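Local coordinates for protein enoyl-CoA hydratase (Geobacillus kaustophilus, PDB 2PPY) that probably catalyses the reversible hydration of enoyl-CoA thioesters in fatty acid beta-oxidation, at residues A[8-13]-A[33-38]; A[21-26]-A[59-64]; A[39-44]-A[91-96]; A[45-50]-A[100-105]. All blocks are in the same frame, centred on the assembly; numbering follows the deposited sequence.

Contact 1 of 4, residues A[8-13]-A[33-38]; sequences KQYLTV and DLEFYK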
loop_
_atom_site.group_PDB
_atom_site.type_symbol
_atom_site.label_atom_id
_atom_site.label_comp_id
_atom_site.label_asym_id
_atom_site.label_seq_id
_atom_site.Cartn_x
_atom_site.Cartn_y
_atom_site.Cartn_z
ATOM N N LYS A 8 -16.021 -0.478 37.836
ATOM C CA LYS A 8 -14.715 -0.988 38.232
ATOM C C LYS A 8 -14.054 0.167 38.976
ATOM O O LYS A 8 -14.744 1.095 39.395
ATOM C CB LYS A 8 -13.884 -1.397 37.011
ATOM C CG LYS A 8 -14.307 -2.731 36.405
ATOM C CD LYS A 8 -13.316 -3.217 35.357
ATOM C CE LYS A 8 -13.650 -4.630 34.897
ATOM N NZ LYS A 8 -12.658 -5.158 33.918
ATOM N N GLN A 9 -12.736 0.132 39.144
ATOM C CA GLN A 9 -12.069 1.215 39.861
ATOM C C GLN A 9 -11.522 2.327 38.974
ATOM O O GLN A 9 -11.430 3.475 39.405
ATOM C CB GLN A 9 -10.942 0.667 40.741
ATOM C CG GLN A 9 -10.028 -0.336 40.067
ATOM C CD GLN A 9 -8.810 -0.656 40.915
ATOM O OE1 GLN A 9 -8.845 -0.533 42.140
ATOM N NE2 GLN A 9 -7.729 -1.079 40.267
ATOM N N TYR A 10 -11.168 1.993 37.738
ATOM C CA TYR A 10 -10.619 2.981 36.813
ATOM C C TYR A 10 -11.680 3.584 35.904
ATOM O O TYR A 10 -11.536 4.712 35.429
ATOM C CB TYR A 10 -9.536 2.346 35.944
ATOM C CG TYR A 10 -8.294 1.923 36.686
ATOM C CD1 TYR A 10 -7.290 2.840 36.985
ATOM C CD2 TYR A 10 -8.107 0.597 37.065
ATOM C CE1 TYR A 10 -6.126 2.445 37.640
ATOM C CE2 TYR A 10 -6.950 0.194 37.720
ATOM C CZ TYR A 10 -5.963 1.119 38.003
ATOM O OH TYR A 10 -4.813 0.716 38.640
ATOM N N LEU A 11 -12.747 2.834 35.658
ATOM C CA LEU A 11 -13.795 3.313 34.776
ATOM C C LEU A 11 -15.122 2.624 35.042
ATOM O O LEU A 11 -15.169 1.572 35.679
ATOM C CB LEU A 11 -13.360 3.092 33.317
ATOM C CG LEU A 11 -14.015 2.082 32.356
ATOM C CD1 LEU A 11 -13.088 1.915 31.157
ATOM C CD2 LEU A 11 -14.231 0.726 32.997
ATOM N N THR A 12 -16.198 3.223 34.538
ATOM C CA THR A 12 -17.539 2.677 34.685
ATOM C C THR A 12 -18.249 2.690 33.334
ATOM O O THR A 12 -18.149 3.658 32.578
ATOM C CB THR A 12 -18.369 3.498 35.696
ATOM O OG1 THR A 12 -17.780 3.391 36.995
ATOM C CG2 THR A 12 -19.801 2.992 35.756
ATOM N N VAL A 13 -18.960 1.610 33.031
ATOM C CA VAL A 13 -19.691 1.509 31.776
ATOM C C VAL A 13 -21.192 1.553 32.041
ATOM O O VAL A 13 -21.706 0.797 32.863
ATOM C CB VAL A 13 -19.363 0.189 31.028
ATOM C CG1 VAL A 13 -20.159 0.113 29.732
ATOM C CG2 VAL A 13 -17.876 0.108 30.734
ATOM N N ASP A 33 -2.373 3.627 33.694
ATOM C CA ASP A 33 -1.336 2.605 33.809
ATOM C C ASP A 33 -1.801 1.396 32.995
ATOM O O ASP A 33 -2.761 1.493 32.234
ATOM C CB ASP A 33 -1.126 2.190 35.269
ATOM C CG ASP A 33 -2.413 1.759 35.946
ATOM O OD1 ASP A 33 -3.356 1.330 35.247
ATOM O OD2 ASP A 33 -2.479 1.836 37.189
ATOM N N LEU A 34 -1.137 0.256 33.163
ATOM C CA LEU A 34 -1.508 -0.939 32.415
ATOM C C LEU A 34 -2.883 -1.455 32.808
ATOM O O LEU A 34 -3.674 -1.840 31.951
ATOM C CB LEU A 34 -0.465 -2.051 32.608
ATOM C CG LEU A 34 -0.772 -3.387 31.911
ATOM C CD1 LEU A 34 -1.046 -3.150 30.428
ATOM C CD2 LEU A 34 0.396 -4.348 32.091
ATOM N N GLU A 35 -3.168 -1.463 34.106
ATOM C CA GLU A 35 -4.450 -1.947 34.592
ATOM C C GLU A 35 -5.622 -1.170 33.984
ATOM O O GLU A 35 -6.675 -1.746 33.705
ATOM C CB GLU A 35 -4.490 -1.867 36.122
ATOM C CG GLU A 35 -5.639 -2.624 36.757
ATOM C CD GLU A 35 -5.656 -4.096 36.381
ATOM O OE1 GLU A 35 -4.615 -4.772 36.549
ATOM O OE2 GLU A 35 -6.715 -4.576 35.922
ATOM N N PHE A 36 -5.450 0.133 33.780
ATOM C CA PHE A 36 -6.524 0.920 33.186
ATOM C C PHE A 36 -6.861 0.384 31.805
ATOM O O PHE A 36 -8.025 0.139 31.490
ATOM C CB PHE A 36 -6.142 2.392 33.032
ATOM C CG PHE A 36 -7.025 3.129 32.056
ATOM C CD1 PHE A 36 -8.369 3.352 32.346
ATOM C CD2 PHE A 36 -6.531 3.541 30.821
ATOM C CE1 PHE A 36 -9.215 3.964 31.412
ATOM C CE2 PHE A 36 -7.369 4.153 29.879
ATOM C CZ PHE A 36 -8.712 4.366 30.178
ATOM N N TYR A 37 -5.832 0.218 30.976
ATOM C CA TYR A 37 -6.035 -0.278 29.622
ATOM C C TYR A 37 -6.580 -1.692 29.586
ATOM O O TYR A 37 -7.293 -2.060 28.653
ATOM C CB TYR A 37 -4.741 -0.167 28.816
ATOM C CG TYR A 37 -4.761 1.028 27.884
ATOM C CD1 TYR A 37 -5.561 1.023 26.739
ATOM C CD2 TYR A 37 -4.036 2.184 28.175
ATOM C CE1 TYR A 37 -5.639 2.139 25.905
ATOM C CE2 TYR A 37 -4.107 3.309 27.347
ATOM C CZ TYR A 37 -4.912 3.277 26.214
ATOM O OH TYR A 37 -4.982 4.374 25.385
ATOM N N LYS A 38 -6.261 -2.484 30.605
ATOM C CA LYS A 38 -6.776 -3.845 30.663
ATOM C C LYS A 38 -8.287 -3.758 30.868
ATOM O O LYS A 38 -9.040 -4.557 30.317
ATOM C CB LYS A 38 -6.100 -4.622 31.799
ATOM C CG LYS A 38 -4.623 -4.885 31.528
ATOM C CD LYS A 38 -3.868 -5.379 32.750
ATOM C CE LYS A 38 -4.356 -6.732 33.219
ATOM N NZ LYS A 38 -3.552 -7.203 34.382
#
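Tyr10 lays one face of its ring over the first turn of helix 34-48, with the backbone N of Phe36 4.1 Å above the ring plane, over its centre. A long flat ring suits this place: it covers the helix start while its hydroxyl extends to Asp33, Tyr10 OH lying 3.0 Å from Asp33 OD2. At the CE2 corner, on the helix side of the ring, Glu35 crosses at about a right angle, its CG 3.3 Å from Tyr10 CE2; the chain then bends at chi2 and carries the carboxylate away to a salt bridge with Lys38, whose hydrogen bond is weak (Lys38 NZ to Glu35 OE1, 3.4 Å).

Asp33 is the N-cap of the helix: its CG sits in the crowded position between backbone N and carbonyl carbon (chi1 54°), so that OD1 accepts from Phe36 N at 2.8 Å. A short acidic side chain can fold back onto a helix start in this way. In this crotonase fold the contact lays the start of strand 11-16 against the helix that follows the next strand. Phe36, CG anti to its backbone N, turns its ring edge to Tyr10 CB, 3.9 Å from Phe36 CD1. Leu11 CD1 touches the same ring at 4.4 Å from Phe36 CE1.

Contact 2 of 4, residues A[21-26]-A[59-64]; sequences EIHLHI and MSDVPK
His23 is gripped at both ring nitrogens. ND1 donates to Asp61 OD1 at 2.6 Å in a nearly straight bond (170°) that uses the syn lone pair, with ring and carboxylate almost coplanar; NE2 donates to Glu21 OE1 at 2.9 Å. Two carboxylate acceptors would favour the cationic imidazole, though each is also paired with an arginine. Selenomethionine Met59 lies alongside, its long unbranched chain placing CG over the ring centre in a CH-pi contact and SE obliquely, 3.4 Å from His23 CE1.

The backbones beneath run parallel, as expected for strands 19-24 and 55-60 of a beta-alpha-beta unit whose crossover is helix 34-48. Leu24 N donates to Met59 O at 2.9 Å, and Leu24 O accepts from Asp61 N at 3.0 Å, which sets Asp61 beside the ring. Farther out, Arg198 pairs with Glu21 OE2 and Arg194 with Asp61 OD1, both from helix 193-205. Ser60, on the other face of the sheet with Leu24, accepts from Val62 N in an ST turn and bonds Phe65 O.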
loop_
_atom_site.group_PDB
_atom_site.type_symbol
_atom_site.label_atom_id
_atom_site.label_comp_id
_atom_site.label_asym_id
_atom_site.label_seq_id
_atom_site.Cartn_x
_atom_site.Cartn_y
_atom_site.Cartn_z
ATOM N N GLU A 21 -21.765 4.365 27.670
ATOM C CA GLU A 21 -20.888 5.460 28.041
ATOM C C GLU A 21 -19.798 4.903 28.929
ATOM O O GLU A 21 -20.075 4.266 29.942
ATOM C CB GLU A 21 -21.643 6.552 28.801
ATOM C CG GLU A 21 -22.877 7.084 28.107
ATOM C CD GLU A 21 -23.372 8.380 28.729
ATOM O OE1 GLU A 21 -23.147 8.583 29.940
ATOM O OE2 GLU A 21 -23.994 9.192 28.012
ATOM N N ILE A 22 -18.554 5.129 28.531
ATOM C CA ILE A 22 -17.424 4.665 29.311
ATOM C C ILE A 22 -16.898 5.885 30.053
ATOM O O ILE A 22 -16.271 6.764 29.455
ATOM C CB ILE A 22 -16.313 4.090 28.407
ATOM C CG1 ILE A 22 -16.882 2.979 27.516
ATOM C CG2 ILE A 22 -15.183 3.547 29.270
ATOM C CD1 ILE A 22 -15.872 2.374 26.542
ATOM N N HIS A 23 -17.184 5.953 31.350
ATOM C CA HIS A 23 -16.730 7.075 32.157
ATOM C C HIS A 23 -15.381 6.766 32.773
ATOM O O HIS A 23 -15.193 5.714 33.378
ATOM C CB HIS A 23 -17.742 7.391 33.259
ATOM C CG HIS A 23 -19.006 8.013 32.756
ATOM N ND1 HIS A 23 -19.370 9.309 33.057
ATOM C CD2 HIS A 23 -19.990 7.521 31.966
ATOM C CE1 HIS A 23 -20.524 9.586 32.477
ATOM N NE2 HIS A 23 -20.921 8.518 31.809
ATOM N N LEU A 24 -14.443 7.690 32.612
ATOM C CA LEU A 24 -13.107 7.520 33.151
ATOM C C LEU A 24 -12.970 8.249 34.491
ATOM O O LEU A 24 -13.273 9.436 34.593
ATOM C CB LEU A 24 -12.075 8.067 32.161
ATOM C CG LEU A 24 -12.188 7.585 30.706
ATOM C CD1 LEU A 24 -11.098 8.240 29.865
ATOM C CD2 LEU A 24 -12.064 6.074 30.645
ATOM N N HIS A 25 -12.527 7.526 35.512
ATOM C CA HIS A 25 -12.321 8.095 36.840
ATOM C C HIS A 25 -11.107 7.420 37.469
ATOM O O HIS A 25 -11.235 6.599 38.369
ATOM C CB HIS A 25 -13.564 7.899 37.731
ATOM C CG HIS A 25 -14.093 6.496 37.742
ATOM N ND1 HIS A 25 -15.271 6.145 37.120
ATOM C CD2 HIS A 25 -13.615 5.364 38.311
ATOM C CE1 HIS A 25 -15.497 4.856 37.306
ATOM N NE2 HIS A 25 -14.506 4.359 38.024
ATOM N N ILE A 26 -9.922 7.780 36.990
ATOM C CA ILE A 26 -8.686 7.186 37.468
ATOM C C ILE A 26 -8.007 7.989 38.573
ATOM O O ILE A 26 -7.565 7.438 39.581
ATOM C CB ILE A 26 -7.686 7.028 36.316
ATOM C CG1 ILE A 26 -8.374 6.367 35.121
ATOM C CG2 ILE A 26 -6.496 6.201 36.763
ATOM C CD1 ILE A 26 -7.620 6.540 33.814
HETATM N N MSE A 59 -16.211 9.431 27.971
HETATM C CA MSE A 59 -16.126 10.706 28.671
HETATM C C MSE A 59 -15.394 10.578 29.998
HETATM O O MSE A 59 -15.094 9.475 30.448
HETATM C CB MSE A 59 -17.520 11.320 28.876
HETATM C CG MSE A 59 -18.646 10.344 29.159
HETATM SE SE MSE A 59 -20.336 11.266 29.507
HETATM C CE MSE A 59 -21.050 11.395 27.723
ATOM N N SER A 60 -15.093 11.717 30.608
ATOM C CA SER A 60 -14.366 11.753 31.870
ATOM C C SER A 60 -15.185 12.373 32.991
ATOM O O SER A 60 -15.921 13.338 32.770
ATOM C CB SER A 60 -13.069 12.550 31.690
ATOM O OG SER A 60 -12.395 12.745 32.922
ATOM N N ASP A 61 -15.054 11.818 34.193
ATOM C CA ASP A 61 -15.773 12.340 35.351
ATOM C C ASP A 61 -14.848 13.233 36.165
ATOM O O ASP A 61 -15.220 13.707 37.235
ATOM C CB ASP A 61 -16.286 11.207 36.245
ATOM C CG ASP A 61 -17.315 10.334 35.557
ATOM O OD1 ASP A 61 -18.139 10.869 34.781
ATOM O OD2 ASP A 61 -17.310 9.111 35.809
ATOM N N VAL A 62 -13.638 13.448 35.659
ATOM C CA VAL A 62 -12.665 14.291 36.342
ATOM C C VAL A 62 -12.812 15.734 35.855
ATOM O O VAL A 62 -12.778 16.011 34.654
ATOM C CB VAL A 62 -11.226 13.792 36.100
ATOM C CG1 VAL A 62 -10.228 14.685 36.822
ATOM C CG2 VAL A 62 -11.094 12.355 36.595
ATOM N N PRO A 63 -12.974 16.673 36.796
ATOM C CA PRO A 63 -13.142 18.106 36.555
ATOM C C PRO A 63 -12.469 18.764 35.344
ATOM O O PRO A 63 -13.130 19.047 34.342
ATOM C CB PRO A 63 -12.699 18.719 37.879
ATOM C CG PRO A 63 -13.253 17.741 38.859
ATOM C CD PRO A 63 -12.869 16.405 38.244
ATOM N N LYS A 64 -11.167 19.008 35.432
ATOM C CA LYS A 64 -10.447 19.696 34.359
ATOM C C LYS A 64 -9.708 18.839 33.333
ATOM O O LYS A 64 -9.016 19.379 32.467
ATOM C CB LYS A 64 -9.445 20.678 34.976
ATOM C CG LYS A 64 -10.053 21.648 35.980
ATOM C CD LYS A 64 -11.016 22.611 35.304
ATOM C CE LYS A 64 -11.604 23.601 36.298
ATOM N NZ LYS A 64 -12.524 24.571 35.638
#

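Contact 3 of 4, residues A[39-44]-A[91-96]; sequences EFNAAI and NETLDK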
loop_
_atom_site.group_PDB
_atom_site.type_symbol
_atom_site.label_atom_id
_atom_site.label_comp_id
_atom_site.label_asym_id
_atom_site.label_seq_id
_atom_site.Cartn_x
_atom_site.Cartn_y
_atom_site.Cartn_z
ATOM N N GLU A 39 -8.728 -2.763 31.637
ATOM C CA GLU A 39 -10.154 -2.573 31.878
ATOM C C GLU A 39 -10.830 -1.961 30.653
ATOM O O GLU A 39 -11.938 -2.352 30.289
ATOM C CB GLU A 39 -10.390 -1.666 33.091
ATOM C CG GLU A 39 -9.804 -2.183 34.402
ATOM C CD GLU A 39 -10.436 -1.525 35.619
ATOM O OE1 GLU A 39 -10.589 -0.287 35.616
ATOM O OE2 GLU A 39 -10.778 -2.243 36.582
ATOM N N PHE A 40 -10.162 -1.000 30.018
ATOM C CA PHE A 40 -10.711 -0.351 28.829
ATOM C C PHE A 40 -10.874 -1.393 27.719
ATOM O O PHE A 40 -11.869 -1.389 26.987
ATOM C CB PHE A 40 -9.787 0.778 28.355
ATOM C CG PHE A 40 -10.408 1.674 27.315
ATOM C CD1 PHE A 40 -11.551 2.408 27.607
ATOM C CD2 PHE A 40 -9.853 1.781 26.045
ATOM C CE1 PHE A 40 -12.130 3.244 26.651
ATOM C CE2 PHE A 40 -10.425 2.614 25.081
ATOM C CZ PHE A 40 -11.568 3.343 25.386
ATOM N N ASN A 41 -9.891 -2.284 27.607
ATOM C CA ASN A 41 -9.928 -3.353 26.612
ATOM C C ASN A 41 -11.113 -4.279 26.876
ATOM O O ASN A 41 -11.808 -4.694 25.950
ATOM C CB ASN A 41 -8.638 -4.173 26.668
ATOM C CG ASN A 41 -8.632 -5.307 25.665
ATOM O OD1 ASN A 41 -8.596 -5.083 24.457
ATOM N ND2 ASN A 41 -8.681 -6.533 26.162
ATOM N N ALA A 42 -11.334 -4.608 28.147
ATOM C CA ALA A 42 -12.444 -5.481 28.531
ATOM C C ALA A 42 -13.785 -4.840 28.188
ATOM O O ALA A 42 -14.713 -5.521 27.752
ATOM C CB ALA A 42 -12.380 -5.790 30.021
ATOM N N ALA A 43 -13.883 -3.528 28.390
ATOM C CA ALA A 43 -15.113 -2.800 28.095
ATOM C C ALA A 43 -15.404 -2.882 26.601
ATOM O O ALA A 43 -16.547 -3.080 26.182
ATOM C CB ALA A 43 -14.972 -1.347 28.521
ATOM N N ILE A 44 -14.355 -2.731 25.799
ATOM C CA ILE A 44 -14.496 -2.808 24.351
ATOM C C ILE A 44 -15.003 -4.192 23.951
ATOM O O ILE A 44 -15.977 -4.307 23.200
ATOM C CB ILE A 44 -13.150 -2.522 23.647
ATOM C CG1 ILE A 44 -12.722 -1.077 23.937
ATOM C CG2 ILE A 44 -13.286 -2.741 22.154
ATOM C CD1 ILE A 44 -11.395 -0.684 23.337
ATOM N N ASN A 91 -1.684 0.115 22.334
ATOM C CA ASN A 91 -1.924 0.350 20.917
ATOM C C ASN A 91 -2.927 -0.645 20.340
ATOM O O ASN A 91 -3.870 -0.256 19.650
ATOM C CB ASN A 91 -0.610 0.286 20.130
ATOM C CG ASN A 91 0.155 1.593 20.170
ATOM O OD1 ASN A 91 -0.398 2.649 19.871
ATOM N ND2 ASN A 91 1.436 1.530 20.524
ATOM N N GLU A 92 -2.729 -1.927 20.627
ATOM C CA GLU A 92 -3.637 -2.953 20.132
ATOM C C GLU A 92 -5.042 -2.712 20.675
ATOM O O GLU A 92 -6.037 -2.977 19.998
ATOM C CB GLU A 92 -3.138 -4.345 20.534
ATOM C CG GLU A 92 -1.763 -4.675 19.954
ATOM C CD GLU A 92 -1.298 -6.085 20.273
ATOM O OE1 GLU A 92 -1.574 -6.559 21.393
ATOM O OE2 GLU A 92 -0.640 -6.710 19.410
ATOM N N THR A 93 -5.125 -2.202 21.901
ATOM C CA THR A 93 -6.428 -1.922 22.493
ATOM C C THR A 93 -7.089 -0.803 21.692
ATOM O O THR A 93 -8.235 -0.928 21.264
ATOM C CB THR A 93 -6.298 -1.491 23.964
ATOM O OG1 THR A 93 -5.749 -2.574 24.729
ATOM C CG2 THR A 93 -7.670 -1.109 24.534
ATOM N N LEU A 94 -6.358 0.286 21.479
ATOM C CA LEU A 94 -6.901 1.399 20.716
ATOM C C LEU A 94 -7.248 0.951 19.293
ATOM O O LEU A 94 -8.247 1.394 18.730
ATOM C CB LEU A 94 -5.906 2.566 20.680
ATOM C CG LEU A 94 -5.619 3.264 22.019
ATOM C CD1 LEU A 94 -4.837 4.551 21.749
ATOM C CD2 LEU A 94 -6.931 3.594 22.754
ATOM N N ASP A 95 -6.441 0.062 18.722
ATOM C CA ASP A 95 -6.693 -0.423 17.365
ATOM C C ASP A 95 -8.053 -1.112 17.222
ATOM O O ASP A 95 -8.659 -1.084 16.147
ATOM C CB ASP A 95 -5.604 -1.415 16.916
ATOM C CG ASP A 95 -4.217 -0.796 16.861
ATOM O OD1 ASP A 95 -4.102 0.428 16.645
ATOM O OD2 ASP A 95 -3.232 -1.552 17.017
ATOM N N LYS A 96 -8.522 -1.739 18.298
ATOM C CA LYS A 96 -9.796 -2.457 18.279
ATOM C C LYS A 96 -11.032 -1.602 17.977
ATOM O O LYS A 96 -12.029 -2.104 17.461
ATOM C CB LYS A 96 -9.976 -3.205 19.605
ATOM C CG LYS A 96 -8.890 -4.260 19.818
ATOM C CD LYS A 96 -8.921 -4.920 21.194
ATOM C CE LYS A 96 -10.092 -5.880 21.350
ATOM N NZ LYS A 96 -9.849 -6.833 22.476
HETATM O O HOH W 1 -5.867 -5.231 23.345
#
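This is a buried helix-to-helix contact, in which helices 34-48 and 80-99 of the crotonase core run nearly parallel, their local axes 9.8 Å apart and inclined by 25°. Thr93 points into the interface and is small enough to let the backbones approach. Its methyl CG2, anti to the backbone N, lies 3.8 Å from Asn41 CA and also meets Ile44 CD1 and Phe40 CD2. Ile44 points CD1 at Thr93, 3.8 Å from Thr93 O, while its other branch, CG2, brushes Lys96 CB. Phe40 CE2 adds a looser touch at 4.3 Å from Leu94 CD2.

Polar chemistry lines one margin. Asn41, CG anti to its backbone N (chi1 179°), swings OD1 toward helix 80-99, where Lys96 NZ donates to it at 2.9 Å from above the carbonyl plane. The lysine chain bends at chi3 (73°) to bring its ammonium there. One water donates both to Asn41 OD1 and to Thr93 OG1, bridging the two side chains; Thr93 OG1 is also bonded to Phe89 O in its own helix. Asp45 forms a salt bridge with Lys96 NZ, so the amide oxygen and a carboxylate share the ammonium, which would favour its charged form although Lys96 is buried.

Contact 4 of 4, residues A[45-50]-A[100-105]; sequences DDIRFD and SPQVYI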
loop_
_atom_site.group_PDB
_atom_site.type_symbol
_atom_site.label_atom_id
_atom_site.label_comp_id
_atom_site.label_asym_id
_atom_site.label_seq_id
_atom_site.Cartn_x
_atom_site.Cartn_y
_atom_site.Cartn_z
ATOM N N ASP A 45 -14.355 -5.241 24.458
ATOM C CA ASP A 45 -14.778 -6.605 24.139
ATOM C C ASP A 45 -16.219 -6.839 24.581
ATOM O O ASP A 45 -17.027 -7.390 23.833
ATOM C CB ASP A 45 -13.867 -7.641 24.810
ATOM C CG ASP A 45 -12.507 -7.738 24.152
ATOM O OD1 ASP A 45 -12.404 -7.426 22.949
ATOM O OD2 ASP A 45 -11.542 -8.142 24.833
ATOM N N ASP A 46 -16.536 -6.415 25.801
ATOM C CA ASP A 46 -17.888 -6.571 26.324
ATOM C C ASP A 46 -18.907 -5.908 25.408
ATOM O O ASP A 46 -19.896 -6.523 25.015
ATOM C CB ASP A 46 -18.010 -5.944 27.709
ATOM C CG ASP A 46 -19.436 -5.972 28.226
ATOM O OD1 ASP A 46 -19.921 -7.073 28.558
ATOM O OD2 ASP A 46 -20.075 -4.900 28.286
ATOM N N ILE A 47 -18.658 -4.644 25.080
ATOM C CA ILE A 47 -19.556 -3.886 24.224
ATOM C C ILE A 47 -19.711 -4.508 22.841
ATOM O O ILE A 47 -20.805 -4.490 22.271
ATOM C CB ILE A 47 -19.085 -2.420 24.103
ATOM C CG1 ILE A 47 -19.162 -1.750 25.481
ATOM C CG2 ILE A 47 -19.949 -1.669 23.099
ATOM C CD1 ILE A 47 -18.570 -0.362 25.548
ATOM N N ARG A 48 -18.622 -5.064 22.307
ATOM C CA ARG A 48 -18.654 -5.705 20.992
ATOM C C ARG A 48 -19.639 -6.867 20.983
ATOM O O ARG A 48 -20.420 -7.025 20.050
ATOM C CB ARG A 48 -17.275 -6.260 20.619
ATOM C CG ARG A 48 -16.290 -5.290 20.001
ATOM C CD ARG A 48 -14.969 -6.022 19.792
ATOM N NE ARG A 48 -14.001 -5.284 18.987
ATOM C CZ ARG A 48 -12.856 -5.806 18.560
ATOM N NH1 ARG A 48 -12.549 -7.060 18.865
ATOM N NH2 ARG A 48 -12.023 -5.085 17.823
ATOM N N PHE A 49 -19.583 -7.691 22.024
ATOM C CA PHE A 49 -20.452 -8.853 22.119
ATOM C C PHE A 49 -21.864 -8.513 22.577
ATOM O O PHE A 49 -22.666 -9.407 22.839
ATOM C CB PHE A 49 -19.823 -9.896 23.050
ATOM C CG PHE A 49 -18.767 -10.737 22.389
ATOM C CD1 PHE A 49 -19.097 -11.955 21.797
ATOM C CD2 PHE A 49 -17.443 -10.310 22.342
ATOM C CE1 PHE A 49 -18.128 -12.736 21.172
ATOM C CE2 PHE A 49 -16.465 -11.084 21.719
ATOM C CZ PHE A 49 -16.810 -12.300 21.134
ATOM N N ASP A 50 -22.165 -7.221 22.671
ATOM C CA ASP A 50 -23.491 -6.770 23.081
ATOM C C ASP A 50 -24.177 -6.136 21.872
ATOM O O ASP A 50 -24.004 -4.951 21.607
ATOM C CB ASP A 50 -23.381 -5.741 24.205
ATOM C CG ASP A 50 -24.730 -5.391 24.811
ATOM O OD1 ASP A 50 -25.760 -5.612 24.142
ATOM O OD2 ASP A 50 -24.757 -4.883 25.950
ATOM N N SER A 100 -14.488 -2.209 15.551
ATOM C CA SER A 100 -15.757 -2.438 16.251
ATOM C C SER A 100 -16.998 -1.932 15.510
ATOM O O SER A 100 -16.951 -0.925 14.807
ATOM C CB SER A 100 -15.704 -1.798 17.642
ATOM O OG SER A 100 -14.655 -2.352 18.418
ATOM N N PRO A 101 -18.139 -2.621 15.681
ATOM C CA PRO A 101 -19.385 -2.227 15.018
ATOM C C PRO A 101 -19.917 -0.881 15.492
ATOM O O PRO A 101 -20.540 -0.155 14.718
ATOM C CB PRO A 101 -20.353 -3.362 15.375
ATOM C CG PRO A 101 -19.462 -4.513 15.711
ATOM C CD PRO A 101 -18.337 -3.852 16.461
ATOM N N GLN A 102 -19.682 -0.561 16.764
ATOM C CA GLN A 102 -20.164 0.691 17.348
ATOM C C GLN A 102 -19.354 1.899 16.925
ATOM O O GLN A 102 -18.153 1.798 16.674
ATOM C CB GLN A 102 -20.119 0.657 18.883
ATOM C CG GLN A 102 -20.998 -0.361 19.575
ATOM C CD GLN A 102 -20.403 -1.748 19.559
ATOM O OE1 GLN A 102 -19.184 -1.915 19.464
ATOM N NE2 GLN A 102 -21.260 -2.757 19.672
ATOM N N VAL A 103 -20.020 3.047 16.874
ATOM C CA VAL A 103 -19.362 4.298 16.546
ATOM C C VAL A 103 -18.825 4.826 17.875
ATOM O O VAL A 103 -19.580 5.000 18.835
ATOM C CB VAL A 103 -20.355 5.321 15.951
ATOM C CG1 VAL A 103 -19.708 6.697 15.856
ATOM C CG2 VAL A 103 -20.801 4.861 14.575
ATOM N N TYR A 104 -17.519 5.056 17.935
ATOM C CA TYR A 104 -16.891 5.568 19.145
ATOM C C TYR A 104 -16.706 7.087 19.093
ATOM O O TYR A 104 -16.069 7.617 18.184
ATOM C CB TYR A 104 -15.539 4.881 19.367
ATOM C CG TYR A 104 -15.631 3.572 20.130
ATOM C CD1 TYR A 104 -16.335 2.484 19.615
ATOM C CD2 TYR A 104 -15.042 3.440 21.386
ATOM C CE1 TYR A 104 -16.453 1.291 20.339
ATOM C CE2 TYR A 104 -15.153 2.258 22.115
ATOM C CZ TYR A 104 -15.859 1.192 21.588
ATOM O OH TYR A 104 -15.977 0.040 22.321
ATOM N N ILE A 105 -17.272 7.779 20.076
ATOM C CA ILE A 105 -17.181 9.232 20.150
ATOM C C ILE A 105 -16.455 9.639 21.426
ATOM O O ILE A 105 -16.808 9.194 22.517
ATOM C CB ILE A 105 -18.583 9.887 20.180
ATOM C CG1 ILE A 105 -19.421 9.391 19.003
ATOM C CG2 ILE A 105 -18.455 11.416 20.122
ATOM C CD1 ILE A 105 -20.850 9.894 19.037
#
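The end of helix 34-48 meets the turn into strand 103-108 with Arg48 and Ser100 closest, their CA atoms 6.4 Å apart, and Phe49 is the first residue to leave helical torsions. Arg48 sets CG anti to the carbonyl carbon and stays extended to NE, which lets the guanidinium reach toward Ser100. There NE donates to Ser100 OG at 3.1 Å, almost straight (175°) and in the guanidinium plane. Serine fits because its small hydroxyl can accept this bond while also bonding Lys96 O in the preceding helix.

Ile47 supplies the apolar half. Its CG2 packs on the amide of Gln102, 3.6 Å from Gln102 CD, while CD1 meets Tyr104 OH tip to tip at 4.2 Å. Gln102 is bent at chi2 (79°), turning the amide toward the helix end, so that NE2 lies 3.2 Å from Ile47 O and donates to Ile53 O. In the crotonase fold this joins the helix crossing between strands 19-24 and 55-60 to the next strand of the sheet. Arg48 also gives NH2 to Lys96 O and NH1 to Glu92 of the second subunit in a salt bridge, so three bonds fix its rotation and tie this buried junction to the subunit interface.

Overall arrangement
Helix 34-48 is common to three of the contacts: contact 1 takes its first turn, contact 3 its middle and contact 4 its end, so contacts 1 and 4 lie about 17 Å apart between centres. Contact 2 pairs the strands that this helix connects, and Ile22 from it packs on both Phe40 of contact 3 and Ile47 of contact 4. Contacts 1 and 2, centres about 11 Å apart, share the sheet, where Thr12 O lies 2.8 Å from His23 N. The joint between contacts 3 and 4 is Lys96 NZ to Asp45 OD1, 2.7 Å, and both touch the second subunit. A PEG fragment, probably from crystallisation, lies about 5 Å from the Asn41 side chain.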